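Local coordinates for NAD(P)H-flavin oxidoreductase (Agrobacterium tumefaciens str. C58, PDB 2FRE), which binds flavin mononucleotide and, as a member of the nitroreductase family, probably uses it to pass electrons from NAD(P)H to flavins or related acceptors, at residues Pro15-Arg20 with Ala117-Ala122; Glu34-Ile39 with Phe57-Lys62; Glu72-Gly77 with Ser86-Val91; Gly162-Lys167 with Glu176-Ser181. All coordinates share one frame; numbering follows the deposited sequence.

Contact 1: Pro15-Arg20 with Ala117-Ala122; sequences PLFLDR and AWFSLA. With FMN (flavin mononucleotide), chain C.
Arg-20 and Ala-122 mark the closest backbone approach, 7.5 Å between their CA atoms, where the chain leaves the short helix 16-19 beside the long helix 110-127. Arg-20 and Phe-119 carry most of the contact. The arginine CG stands anti to the backbone N (chi1 179°) and the chain then bends at chi2 and chi3, which lays CD and NE against the Phe-119 ring and turns the guanidinium to the flavin mononucleotide. NE lies 3.6 Å from CE1 of Phe-119, with the guanidinium and ring planes 68° apart, and CD rests on Ala-122 CB at 4.1 Å. The two terminal nitrogens grip the phosphate: NH1 gives O2P of the flavin mononucleotide a nearly straight bond of 3.0 Å in the plane of the guanidinium, and NH2 gives O1P a more bent one of 2.9 Å. This fork, with Phe-119 against its stem, should limit rotation of the guanidinium. The side chains of Phe-17 and Phe-119 cross at about a right angle, with Phe-119 CZ at the edge of the Phe-17 ring, 4.1 Å from its CD1. Trp-118 brings NE1 to 3.8 Å from C8M, one of the two flavin methyls. Arg-20 NH2 also bonds Trp-45 O of the second subunit; Phe-17 and Phe-119 pack on Gln-124 and Ser-120 of that subunit. On helix 110-127, Leu-121 packs against helix 33-44, while Trp-118 and Leu-121 reach strand 153-162.

Contact 2: Glu34-Ile39 with Phe57-Lys62; sequences EHLLTI and FVYAHK
Leu-36 CD2 makes the closest contacts between segments 34-39 and 57-62, packing 3.4 Å from Tyr-59 CD1 and 3.6 Å from His-61 NE2. The methyl fits into the corner formed by the two rings, approaching both obliquely. Behind it, Leu-36 CB continues the contact along the imidazole, 4.0 Å from His-61 CE1, as the two side chains pass in opposite directions. One helical position on, Leu-37 crosses the tyrosine at about a right angle and places CD2 4.0 Å from Tyr-59 OH. The tyrosine stands in a less usual rotamer: CG lies between the backbone N and the carbonyl carbon (chi1 67°), a setting that turns the ring to the helix. The helix and strand axes run nearly antiparallel at 158° and come no nearer than 10.8 Å, a separation bridged by side chains alone. On the helix, Thr-38 OG1 and Thr-38 N both donate to Glu-34 O from opposite faces of its plane. Farther out, Val-87 of the neighbouring strand 87-98 touches both Leu-36 and His-61, and Leu-89 touches Tyr-59, while Tyr-11 of the second subunit packs on Leu-37. Phe-57 to Tyr-59 also form a parallel ladder with a strand of that subunit. With leucine methyls set against a tyrosine ring, its hydroxyl and an imidazole, the contact rests on shape and burial rather than on hydrogen bonds.

Contact 3: Glu72-Gly77 with Ser86-Val91; sequences ELLMEG and SVLLFV
Leu-74 meets strand 87-98 through both of its methyls, just beyond the end of helix 67-72 and close to the start of helix 76-82. CB leaves the backbone alongside the strand, and the chain beyond it swings toward the strand, with CG anti to the carbonyl carbon and beside the backbone N; chi1 is -42°, somewhat short of the staggered value. CB and CG make no near approach to the strand and serve to carry the fork forward. At the fork the two branches divide the work. CD1 meets CD2 of Leu-88 at 4.1 Å, the leucines reaching toward each other tip to tip, while CD2 turns to the far end of Phe-90 and lies 3.9 Å from its CZ and equally far from its CE1. Leu-74 and Phe-90 meet at a slant. The neighbouring Leu-73 adds to the same aromatic end through its base, with CB 4.0 Å from Phe-90 CZ, so the two leucines share that atom. Leu-88 and Phe-90 lie two positions apart and project from the same side of the strand, and the intervening Leu-89 packs on strand 153-162. Around these side chains, Ile-143 of helix 140-146 touches both Leu-73 and Phe-90, and Trp-67 and Val-71 of helix 67-72 cover Leu-88. The backbone of Leu-73 is bonded to Phe-139 and that of Met-75, a selenomethionine, to Gly-137, which ties this connection between helices to the segment leading into helix 140-146. Carbon meets carbon throughout the contact: four buried apolar residues join the interhelical turn to the sheet by dispersion and exclusion of water, without a polar bond between them.

Contact 4: Gly162-Lys167 with Glu176-Ser181; sequences GTLTDK and EREVPS. With FMN (flavin mononucleotide), chain C.
Van der Waals contact of Glu-178 with Lys-167 and Leu-164 is modest and lies at the surface. Lys-167 CB packs 4.0 Å from CG of Glu-178, where the backbones also come nearest, with 6.6 Å between the CA atoms of the two residues. Leu-164 slides past Glu-178 in the opposite direction, its CD1 methyl 3.6 Å from OE2. Polar bridging runs through a single water that donates to Thr-165 O and to Glu-178 OE2, at 2.7 Å in each case. The carboxylate reaches it because the Glu-178 chain, with CG anti to the backbone N (chi1 -167°), bends at chi2. Both carboxylate oxygens have backbone partners besides: OE1 takes the N-H of Arg-24 and OE2 that of Ala-25, so the group is held from several directions and its negative charge is probably stabilised there. Glu-178 is itself the centre of an inverse gamma turn. Cofactor binding falls to the far end of the second segment, where Ser-181 OG donates to O5' of the flavin mononucleotide over 2.7 Å, at the ester oxygen that links phosphate and ribityl chain. Arg-183 holds the same hydroxyl, and Arg-7 and Arg-24 also bond the cofactor. Segment 176-181 follows helix 172-176, and segment 162-167 leaves strand 153-162, with Gly-162 still bonded to His-131 of strand 131-135; the contact thus closes the loop around helix 172-176 at the end of strand 153-162, next to the Arg-24 segment.

Overall arrangement
From the N terminus, the chain first passes helix 16-19, whose pairing with helix 110-127 in contact 1 closes a large loop of about a hundred residues. Contacts 2 and 3 are nested in it, one after the other, and close short loops: contact 2 sets helix 33-44 on strand 55-61, and contact 3 packs the turn before helix 76-82 on strand 87-98. These strands are neighbours in one sheet, joined by probable hydrogen bonds such as Ala-60 N to Leu-88 O. Contact 4 follows in series beyond strand 153-162, closing a short loop that holds helix 172-176; it and contact 1 touch the same flavin mononucleotide. Leu-121 of contact 1 packs on Ile-39 and Leu-89, joining helices to sheet.

Contact 1: Pro15-Arg20 with Ala117-Ala122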
# COMPACT_ATOMS: atom_id res chain seq x y z
N PRO A 15 -4.69 -13.83 -9.96
CA PRO A 15 -4.92 -12.94 -11.10
C PRO A 15 -5.37 -11.53 -10.74
O PRO A 15 -5.22 -10.61 -11.54
CB PRO A 15 -6.02 -13.66 -11.89
CG PRO A 15 -5.93 -15.07 -11.48
CD PRO A 15 -5.50 -15.06 -10.05
N LEU A 16 -5.93 -11.36 -9.54
CA LEU A 16 -6.31 -10.04 -9.07
C LEU A 16 -5.15 -9.05 -9.17
O LEU A 16 -5.36 -7.88 -9.47
CB LEU A 16 -6.85 -10.10 -7.65
CG LEU A 16 -8.18 -10.84 -7.44
CD1 LEU A 16 -8.39 -11.17 -5.97
CD2 LEU A 16 -9.37 -10.07 -7.99
N PHE A 17 -3.93 -9.50 -8.93
CA PHE A 17 -2.78 -8.58 -8.96
C PHE A 17 -2.39 -8.12 -10.36
O PHE A 17 -1.80 -7.05 -10.53
CB PHE A 17 -1.59 -9.23 -8.24
CG PHE A 17 -1.85 -9.43 -6.79
CD1 PHE A 17 -1.86 -8.35 -5.92
CD2 PHE A 17 -2.08 -10.70 -6.29
CE1 PHE A 17 -2.09 -8.52 -4.58
CE2 PHE A 17 -2.33 -10.87 -4.93
CZ PHE A 17 -2.33 -9.78 -4.09
N LEU A 18 -2.73 -8.92 -11.38
CA LEU A 18 -2.54 -8.53 -12.77
C LEU A 18 -3.76 -7.78 -13.34
O LEU A 18 -3.61 -6.94 -14.24
CB LEU A 18 -2.27 -9.78 -13.62
CG LEU A 18 -1.10 -10.66 -13.17
CD1 LEU A 18 -0.87 -11.80 -14.19
CD2 LEU A 18 0.16 -9.85 -13.04
N ASP A 19 -4.95 -8.13 -12.86
CA ASP A 19 -6.21 -7.55 -13.36
C ASP A 19 -6.43 -6.13 -12.88
O ASP A 19 -7.07 -5.35 -13.58
CB ASP A 19 -7.41 -8.43 -12.97
CG ASP A 19 -7.42 -9.73 -13.72
OD1 ASP A 19 -6.80 -9.80 -14.80
OD2 ASP A 19 -8.03 -10.68 -13.24
N ARG A 20 -5.90 -5.79 -11.71
CA ARG A 20 -5.96 -4.39 -11.25
C ARG A 20 -5.05 -3.52 -12.10
O ARG A 20 -3.86 -3.78 -12.18
CB ARG A 20 -5.54 -4.26 -9.80
CG ARG A 20 -5.57 -2.83 -9.26
CD ARG A 20 -4.43 -2.53 -8.37
NE ARG A 20 -3.12 -2.78 -8.96
CZ ARG A 20 -2.51 -2.00 -9.85
NH1 ARG A 20 -3.10 -0.91 -10.32
NH2 ARG A 20 -1.31 -2.36 -10.30
N ALA A 117 -3.20 1.65 2.51
CA ALA A 117 -4.61 2.01 2.41
C ALA A 117 -5.03 2.29 0.95
O ALA A 117 -6.11 1.88 0.50
CB ALA A 117 -4.89 3.20 3.29
N TRP A 118 -4.17 2.97 0.21
CA TRP A 118 -4.43 3.23 -1.19
C TRP A 118 -4.51 1.95 -2.02
O TRP A 118 -5.43 1.82 -2.83
CB TRP A 118 -3.41 4.22 -1.75
CG TRP A 118 -2.89 3.93 -3.12
CD1 TRP A 118 -1.61 3.60 -3.43
CD2 TRP A 118 -3.60 4.02 -4.35
NE1 TRP A 118 -1.48 3.45 -4.81
CE2 TRP A 118 -2.69 3.69 -5.39
CE3 TRP A 118 -4.93 4.31 -4.69
CZ2 TRP A 118 -3.07 3.65 -6.74
CZ3 TRP A 118 -5.31 4.28 -6.04
CH2 TRP A 118 -4.37 3.95 -7.05
N PHE A 119 -3.59 1.01 -1.82
CA PHE A 119 -3.70 -0.26 -2.56
C PHE A 119 -5.00 -0.95 -2.22
O PHE A 119 -5.68 -1.51 -3.09
CB PHE A 119 -2.54 -1.23 -2.35
CG PHE A 119 -2.59 -2.36 -3.29
CD1 PHE A 119 -2.08 -2.23 -4.57
CD2 PHE A 119 -3.30 -3.51 -2.97
CE1 PHE A 119 -2.20 -3.26 -5.50
CE2 PHE A 119 -3.42 -4.53 -3.88
CZ PHE A 119 -2.89 -4.42 -5.14
N SER A 120 -5.35 -0.94 -0.94
CA SER A 120 -6.58 -1.54 -0.47
C SER A 120 -7.78 -0.90 -1.17
O SER A 120 -8.69 -1.60 -1.63
CB SER A 120 -6.68 -1.37 1.04
OG SER A 120 -5.68 -2.10 1.73
N LEU A 121 -7.77 0.42 -1.27
CA LEU A 121 -8.77 1.22 -2.02
C LEU A 121 -8.90 0.74 -3.48
O LEU A 121 -10.01 0.47 -3.99
CB LEU A 121 -8.36 2.70 -1.97
CG LEU A 121 -9.31 3.80 -2.43
CD1 LEU A 121 -8.79 5.14 -1.92
CD2 LEU A 121 -9.48 3.80 -3.94
N ALA A 122 -7.76 0.68 -4.16
CA ALA A 122 -7.68 0.24 -5.56
C ALA A 122 -8.19 -1.19 -5.75
O ALA A 122 -8.89 -1.51 -6.73
CB ALA A 122 -6.26 0.37 -6.06
N1 FMN C . -0.96 8.43 -13.81
C2 FMN C . -1.21 9.59 -14.55
O2 FMN C . -1.67 9.51 -15.69
N3 FMN C . -0.92 10.83 -14.02
C4 FMN C . -0.41 10.97 -12.75
O4 FMN C . -0.38 12.10 -12.23
C4A FMN C . -0.16 9.80 -12.01
N5 FMN C . 0.36 9.89 -10.73
C5A FMN C . 0.52 8.73 -9.99
C6 FMN C . 1.01 8.83 -8.70
C7 FMN C . 1.18 7.70 -7.93
C7M FMN C . 1.21 7.94 -6.44
C8 FMN C . 0.89 6.43 -8.44
C8M FMN C . 0.54 5.30 -7.51
C9 FMN C . 0.41 6.32 -9.74
C9A FMN C . 0.24 7.48 -10.53
N10 FMN C . -0.22 7.37 -11.82
C10 FMN C . -0.44 8.53 -12.55
C1' FMN C . -0.45 6.03 -12.47
C2' FMN C . 0.80 5.16 -12.62
O2' FMN C . 1.59 5.54 -13.74
C3' FMN C . 0.40 3.69 -12.69
O3' FMN C . -0.20 3.30 -11.46
C4' FMN C . 1.60 2.82 -13.04
O4' FMN C . 2.06 3.10 -14.35
C5' FMN C . 1.30 1.32 -12.93
O5' FMN C . 0.26 0.95 -13.82
P FMN C . -1.06 0.21 -13.28
O1P FMN C . -0.63 -1.18 -12.85
O2P FMN C . -1.61 0.96 -12.07
O3P FMN C . -2.05 0.21 -14.42

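Contact 2: Glu34-Ile39 with Phe57-Lys62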
# COMPACT_ATOMS: atom_id res chain seq x y z
N GLU A 34 -23.00 3.97 -1.76
CA GLU A 34 -22.56 2.83 -0.93
C GLU A 34 -21.31 2.14 -1.49
O GLU A 34 -20.48 1.61 -0.72
CB GLU A 34 -23.67 1.78 -0.76
CG GLU A 34 -23.40 0.76 0.38
CD GLU A 34 -24.19 -0.55 0.27
OE1 GLU A 34 -23.95 -1.36 -0.66
OE2 GLU A 34 -25.05 -0.79 1.15
N HIS A 35 -21.18 2.15 -2.82
CA HIS A 35 -20.00 1.57 -3.47
C HIS A 35 -18.76 2.34 -3.06
O HIS A 35 -17.76 1.73 -2.70
CB HIS A 35 -20.16 1.54 -5.00
CG HIS A 35 -21.04 0.43 -5.49
ND1 HIS A 35 -21.23 0.16 -6.84
CD2 HIS A 35 -21.76 -0.50 -4.82
CE1 HIS A 35 -22.04 -0.86 -6.97
NE2 HIS A 35 -22.39 -1.28 -5.76
N LEU A 36 -18.82 3.68 -3.04
CA LEU A 36 -17.63 4.46 -2.63
C LEU A 36 -17.30 4.24 -1.17
O LEU A 36 -16.14 4.14 -0.80
CB LEU A 36 -17.78 5.97 -2.89
CG LEU A 36 -16.52 6.79 -2.54
CD1 LEU A 36 -15.32 6.34 -3.30
CD2 LEU A 36 -16.76 8.27 -2.80
N LEU A 37 -18.33 4.15 -0.34
CA LEU A 37 -18.15 3.92 1.08
C LEU A 37 -17.53 2.53 1.35
O LEU A 37 -16.63 2.39 2.20
CB LEU A 37 -19.47 4.16 1.83
CG LEU A 37 -19.89 5.65 1.91
CD1 LEU A 37 -21.29 5.80 2.48
CD2 LEU A 37 -18.92 6.49 2.74
N THR A 38 -17.94 1.53 0.58
CA THR A 38 -17.33 0.20 0.66
C THR A 38 -15.84 0.26 0.32
O THR A 38 -14.99 -0.30 1.05
CB THR A 38 -18.08 -0.81 -0.25
OG1 THR A 38 -19.47 -0.81 0.08
CG2 THR A 38 -17.55 -2.22 -0.07
N ILE A 39 -15.53 0.98 -0.76
CA ILE A 39 -14.14 1.18 -1.21
C ILE A 39 -13.29 1.83 -0.13
O ILE A 39 -12.20 1.35 0.15
CB ILE A 39 -14.10 2.00 -2.52
CG1 ILE A 39 -14.66 1.14 -3.66
CG2 ILE A 39 -12.66 2.46 -2.83
CD1 ILE A 39 -14.89 1.89 -4.94
N PHE A 57 -9.25 10.57 3.79
CA PHE A 57 -9.77 10.66 2.41
C PHE A 57 -10.78 11.81 2.28
O PHE A 57 -11.77 11.86 3.02
CB PHE A 57 -10.44 9.36 2.01
CG PHE A 57 -9.64 8.15 2.37
CD1 PHE A 57 -8.56 7.78 1.59
CD2 PHE A 57 -9.94 7.40 3.50
CE1 PHE A 57 -7.80 6.69 1.93
CE2 PHE A 57 -9.15 6.31 3.85
CZ PHE A 57 -8.09 5.95 3.05
N VAL A 58 -10.53 12.71 1.34
CA VAL A 58 -11.50 13.77 1.04
C VAL A 58 -11.99 13.51 -0.39
O VAL A 58 -11.20 13.47 -1.33
CB VAL A 58 -10.87 15.16 1.21
CG1 VAL A 58 -11.88 16.26 0.98
CG2 VAL A 58 -10.29 15.27 2.63
N TYR A 59 -13.29 13.29 -0.52
CA TYR A 59 -13.86 12.80 -1.76
C TYR A 59 -15.05 13.61 -2.28
O TYR A 59 -15.73 14.32 -1.52
CB TYR A 59 -14.25 11.33 -1.60
CG TYR A 59 -15.39 11.08 -0.63
CD1 TYR A 59 -16.72 11.16 -1.04
CD2 TYR A 59 -15.14 10.78 0.71
CE1 TYR A 59 -17.77 10.94 -0.15
CE2 TYR A 59 -16.16 10.55 1.60
CZ TYR A 59 -17.47 10.64 1.16
OH TYR A 59 -18.48 10.39 2.06
N ALA A 60 -15.29 13.48 -3.58
CA ALA A 60 -16.43 14.09 -4.26
C ALA A 60 -16.93 13.16 -5.37
O ALA A 60 -16.13 12.58 -6.11
CB ALA A 60 -16.03 15.43 -4.83
N HIS A 61 -18.25 13.00 -5.46
CA HIS A 61 -18.88 12.31 -6.59
C HIS A 61 -19.04 13.26 -7.77
O HIS A 61 -19.14 14.48 -7.62
CB HIS A 61 -20.26 11.78 -6.21
CG HIS A 61 -20.22 10.57 -5.33
ND1 HIS A 61 -20.27 9.29 -5.84
CD2 HIS A 61 -20.17 10.45 -3.98
CE1 HIS A 61 -20.23 8.43 -4.84
NE2 HIS A 61 -20.18 9.10 -3.70
N LYS A 62 -19.13 12.67 -8.96
CA LYS A 62 -19.39 13.42 -10.18
C LYS A 62 -20.58 14.39 -10.10
O LYS A 62 -20.53 15.46 -10.71
CB LYS A 62 -19.61 12.45 -11.35
CG LYS A 62 -18.99 12.92 -12.62
CD LYS A 62 -19.95 12.86 -13.75
CE LYS A 62 -19.25 13.22 -15.05
NZ LYS A 62 -17.81 12.82 -14.94

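Contact 3: Glu72-Gly77 with Ser86-Val91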
# COMPACT_ATOMS: atom_id res chain seq x y z
N GLU A 72 -10.30 20.89 -10.86
CA GLU A 72 -9.34 21.96 -11.19
C GLU A 72 -8.14 21.94 -10.25
O GLU A 72 -7.16 22.65 -10.52
CB GLU A 72 -10.03 23.32 -11.23
CG GLU A 72 -10.33 23.93 -9.90
CD GLU A 72 -11.17 25.19 -10.01
OE1 GLU A 72 -10.78 26.13 -10.75
OE2 GLU A 72 -12.21 25.24 -9.33
N LEU A 73 -8.21 21.12 -9.19
CA LEU A 73 -7.11 20.85 -8.28
C LEU A 73 -6.12 19.82 -8.86
O LEU A 73 -5.05 19.61 -8.30
CB LEU A 73 -7.62 20.36 -6.92
CG LEU A 73 -8.29 21.43 -6.04
CD1 LEU A 73 -8.90 20.78 -4.81
CD2 LEU A 73 -7.30 22.50 -5.66
N LEU A 74 -6.48 19.21 -9.97
CA LEU A 74 -5.55 18.38 -10.74
C LEU A 74 -4.88 19.26 -11.79
O LEU A 74 -5.47 20.25 -12.25
CB LEU A 74 -6.29 17.26 -11.46
CG LEU A 74 -7.38 16.54 -10.67
CD1 LEU A 74 -8.13 15.57 -11.57
CD2 LEU A 74 -6.76 15.88 -9.48
N MSE A 75 -3.68 18.86 -12.19
CA MSE A 75 -3.00 19.51 -13.31
C MSE A 75 -3.72 19.21 -14.61
O MSE A 75 -4.44 18.22 -14.72
CB MSE A 75 -1.53 19.11 -13.36
CG MSE A 75 -0.80 19.67 -12.18
SE MSE A 75 1.07 19.17 -12.10
CE MSE A 75 1.54 20.15 -10.40
N GLU A 76 -3.52 20.10 -15.58
CA GLU A 76 -4.28 20.15 -16.83
C GLU A 76 -4.28 18.81 -17.55
O GLU A 76 -5.32 18.36 -18.03
CB GLU A 76 -3.70 21.23 -17.76
CG GLU A 76 -4.23 21.20 -19.21
CD GLU A 76 -3.73 22.38 -20.06
OE1 GLU A 76 -4.21 22.53 -21.22
OE2 GLU A 76 -2.87 23.17 -19.58
N GLY A 77 -3.10 18.20 -17.62
CA GLY A 77 -2.93 16.91 -18.28
C GLY A 77 -3.84 15.86 -17.69
O GLY A 77 -4.56 15.18 -18.41
N SER A 86 -15.94 8.83 -12.15
CA SER A 86 -17.16 8.84 -11.36
C SER A 86 -16.96 9.49 -9.99
O SER A 86 -17.92 10.02 -9.42
CB SER A 86 -17.68 7.41 -11.17
OG SER A 86 -18.19 6.88 -12.36
N VAL A 87 -15.74 9.40 -9.48
CA VAL A 87 -15.37 9.90 -8.16
C VAL A 87 -13.95 10.45 -8.27
O VAL A 87 -13.11 9.86 -8.95
CB VAL A 87 -15.41 8.75 -7.10
CG1 VAL A 87 -14.79 9.19 -5.79
CG2 VAL A 87 -16.82 8.26 -6.89
N LEU A 88 -13.70 11.58 -7.61
CA LEU A 88 -12.35 12.07 -7.38
C LEU A 88 -12.16 12.20 -5.87
O LEU A 88 -13.08 12.61 -5.15
CB LEU A 88 -12.12 13.42 -8.07
CG LEU A 88 -11.99 13.37 -9.59
CD1 LEU A 88 -12.12 14.75 -10.19
CD2 LEU A 88 -10.68 12.78 -9.98
N LEU A 89 -10.97 11.85 -5.40
CA LEU A 89 -10.63 12.02 -4.01
C LEU A 89 -9.14 12.23 -3.82
O LEU A 89 -8.34 11.94 -4.71
CB LEU A 89 -11.11 10.80 -3.19
CG LEU A 89 -10.49 9.42 -3.48
CD1 LEU A 89 -9.18 9.20 -2.74
CD2 LEU A 89 -11.47 8.31 -3.08
N PHE A 90 -8.77 12.73 -2.65
CA PHE A 90 -7.38 12.90 -2.28
C PHE A 90 -7.07 12.05 -1.06
O PHE A 90 -7.82 12.01 -0.06
CB PHE A 90 -7.04 14.39 -2.11
CG PHE A 90 -7.27 15.18 -3.36
CD1 PHE A 90 -6.32 15.17 -4.39
CD2 PHE A 90 -8.46 15.85 -3.57
CE1 PHE A 90 -6.54 15.86 -5.58
CE2 PHE A 90 -8.71 16.53 -4.75
CZ PHE A 90 -7.75 16.53 -5.77
N VAL A 91 -5.96 11.32 -1.17
CA VAL A 91 -5.44 10.54 -0.09
C VAL A 91 -4.45 11.40 0.69
O VAL A 91 -3.49 11.92 0.15
CB VAL A 91 -4.75 9.25 -0.56
CG1 VAL A 91 -4.24 8.48 0.65
CG2 VAL A 91 -5.69 8.40 -1.39

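Contact 4: Gly162-Lys167 with Glu176-Ser181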
# COMPACT_ATOMS: atom_id res chain seq x y z
N GLY A 162 -13.74 5.09 -11.51
CA GLY A 162 -14.85 5.05 -12.43
C GLY A 162 -14.97 3.73 -13.15
O GLY A 162 -14.29 2.74 -12.82
N THR A 163 -15.85 3.72 -14.14
CA THR A 163 -16.12 2.55 -14.94
C THR A 163 -15.47 2.71 -16.31
O THR A 163 -15.70 3.71 -17.00
CB THR A 163 -17.62 2.35 -15.10
OG1 THR A 163 -18.20 2.16 -13.80
CG2 THR A 163 -17.91 1.14 -15.98
N LEU A 164 -14.67 1.72 -16.67
CA LEU A 164 -13.87 1.74 -17.88
C LEU A 164 -14.77 1.81 -19.10
O LEU A 164 -15.85 1.22 -19.11
CB LEU A 164 -12.99 0.48 -17.96
CG LEU A 164 -12.02 0.32 -19.14
CD1 LEU A 164 -10.97 1.41 -19.17
CD2 LEU A 164 -11.32 -1.04 -19.12
N THR A 165 -14.34 2.55 -20.12
CA THR A 165 -15.03 2.56 -21.40
C THR A 165 -14.03 2.53 -22.56
O THR A 165 -12.83 2.38 -22.34
CB THR A 165 -15.99 3.76 -21.53
OG1 THR A 165 -16.75 3.63 -22.74
CG2 THR A 165 -15.26 5.09 -21.56
N ASP A 166 -14.52 2.65 -23.79
CA ASP A 166 -13.68 2.52 -24.97
C ASP A 166 -12.64 3.64 -25.04
O ASP A 166 -12.95 4.81 -24.78
CB ASP A 166 -14.53 2.51 -26.25
CG ASP A 166 -13.72 2.16 -27.49
OD1 ASP A 166 -13.38 0.97 -27.69
OD2 ASP A 166 -13.42 3.08 -28.26
N LYS A 167 -11.42 3.26 -25.41
CA LYS A 167 -10.30 4.20 -25.51
C LYS A 167 -10.54 5.30 -26.55
O LYS A 167 -9.90 6.35 -26.50
CB LYS A 167 -9.01 3.45 -25.82
CG LYS A 167 -8.95 2.82 -27.21
CD LYS A 167 -7.64 2.10 -27.39
CE LYS A 167 -7.54 1.48 -28.77
NZ LYS A 167 -6.46 0.44 -28.83
N GLU A 176 -3.31 5.55 -27.02
CA GLU A 176 -2.16 4.69 -27.24
C GLU A 176 -1.59 4.15 -25.94
O GLU A 176 -0.95 3.11 -25.95
CB GLU A 176 -1.06 5.41 -28.01
CG GLU A 176 -1.37 5.57 -29.47
CD GLU A 176 -0.27 6.30 -30.22
OE1 GLU A 176 0.79 6.60 -29.61
OE2 GLU A 176 -0.49 6.57 -31.42
N ARG A 177 -1.79 4.85 -24.83
CA ARG A 177 -1.28 4.41 -23.52
C ARG A 177 -2.28 3.61 -22.72
O ARG A 177 -2.01 3.22 -21.59
CB ARG A 177 -0.86 5.61 -22.69
CG ARG A 177 0.38 6.25 -23.22
CD ARG A 177 0.71 7.56 -22.52
NE ARG A 177 2.10 7.91 -22.82
CZ ARG A 177 2.54 8.30 -24.02
NH1 ARG A 177 1.72 8.41 -25.06
NH2 ARG A 177 3.82 8.59 -24.18
N GLU A 178 -3.46 3.39 -23.30
CA GLU A 178 -4.51 2.68 -22.62
C GLU A 178 -4.24 1.17 -22.71
O GLU A 178 -4.99 0.44 -23.34
CB GLU A 178 -5.86 3.09 -23.20
CG GLU A 178 -7.04 2.65 -22.40
CD GLU A 178 -7.38 3.56 -21.21
OE1 GLU A 178 -6.48 4.24 -20.63
OE2 GLU A 178 -8.56 3.55 -20.84
N VAL A 179 -3.18 0.71 -22.06
CA VAL A 179 -2.78 -0.70 -22.11
C VAL A 179 -2.09 -1.01 -20.79
O VAL A 179 -1.36 -0.16 -20.27
CB VAL A 179 -1.89 -1.00 -23.34
CG1 VAL A 179 -0.58 -0.24 -23.27
CG2 VAL A 179 -1.60 -2.48 -23.46
N PRO A 180 -2.37 -2.18 -20.19
CA PRO A 180 -1.78 -2.39 -18.87
C PRO A 180 -0.25 -2.39 -18.91
O PRO A 180 0.38 -3.04 -19.77
CB PRO A 180 -2.37 -3.75 -18.44
CG PRO A 180 -3.65 -3.83 -19.24
CD PRO A 180 -3.24 -3.30 -20.57
N SER A 181 0.33 -1.63 -17.99
CA SER A 181 1.76 -1.51 -17.87
C SER A 181 2.42 -2.83 -17.48
O SER A 181 1.77 -3.74 -16.92
CB SER A 181 2.10 -0.45 -16.82
OG SER A 181 1.45 -0.77 -15.60
N1 FMN C . -0.96 8.43 -13.81
C2 FMN C . -1.21 9.59 -14.55
O2 FMN C . -1.67 9.51 -15.69
N3 FMN C . -0.92 10.83 -14.02
C4 FMN C . -0.41 10.97 -12.75
O4 FMN C . -0.38 12.10 -12.23
C4A FMN C . -0.16 9.80 -12.01
N5 FMN C . 0.36 9.89 -10.73
C5A FMN C . 0.52 8.73 -9.99
C6 FMN C . 1.01 8.83 -8.70
C7 FMN C . 1.18 7.70 -7.93
C7M FMN C . 1.21 7.94 -6.44
C8 FMN C . 0.89 6.43 -8.44
C8M FMN C . 0.54 5.30 -7.51
C9 FMN C . 0.41 6.32 -9.74
C9A FMN C . 0.24 7.48 -10.53
N10 FMN C . -0.22 7.37 -11.82
C10 FMN C . -0.44 8.53 -12.55
C1' FMN C . -0.45 6.03 -12.47
C2' FMN C . 0.80 5.16 -12.62
O2' FMN C . 1.59 5.54 -13.74
C3' FMN C . 0.40 3.69 -12.69
O3' FMN C . -0.20 3.30 -11.46
C4' FMN C . 1.60 2.82 -13.04
O4' FMN C . 2.06 3.10 -14.35
C5' FMN C . 1.30 1.32 -12.93
O5' FMN C . 0.26 0.95 -13.82
P FMN C . -1.06 0.21 -13.28
O1P FMN C . -0.63 -1.18 -12.85
O2P FMN C . -1.61 0.96 -12.07
O3P FMN C . -2.05 0.21 -14.42
O HOH W 1 -10.17 2.10 -22.44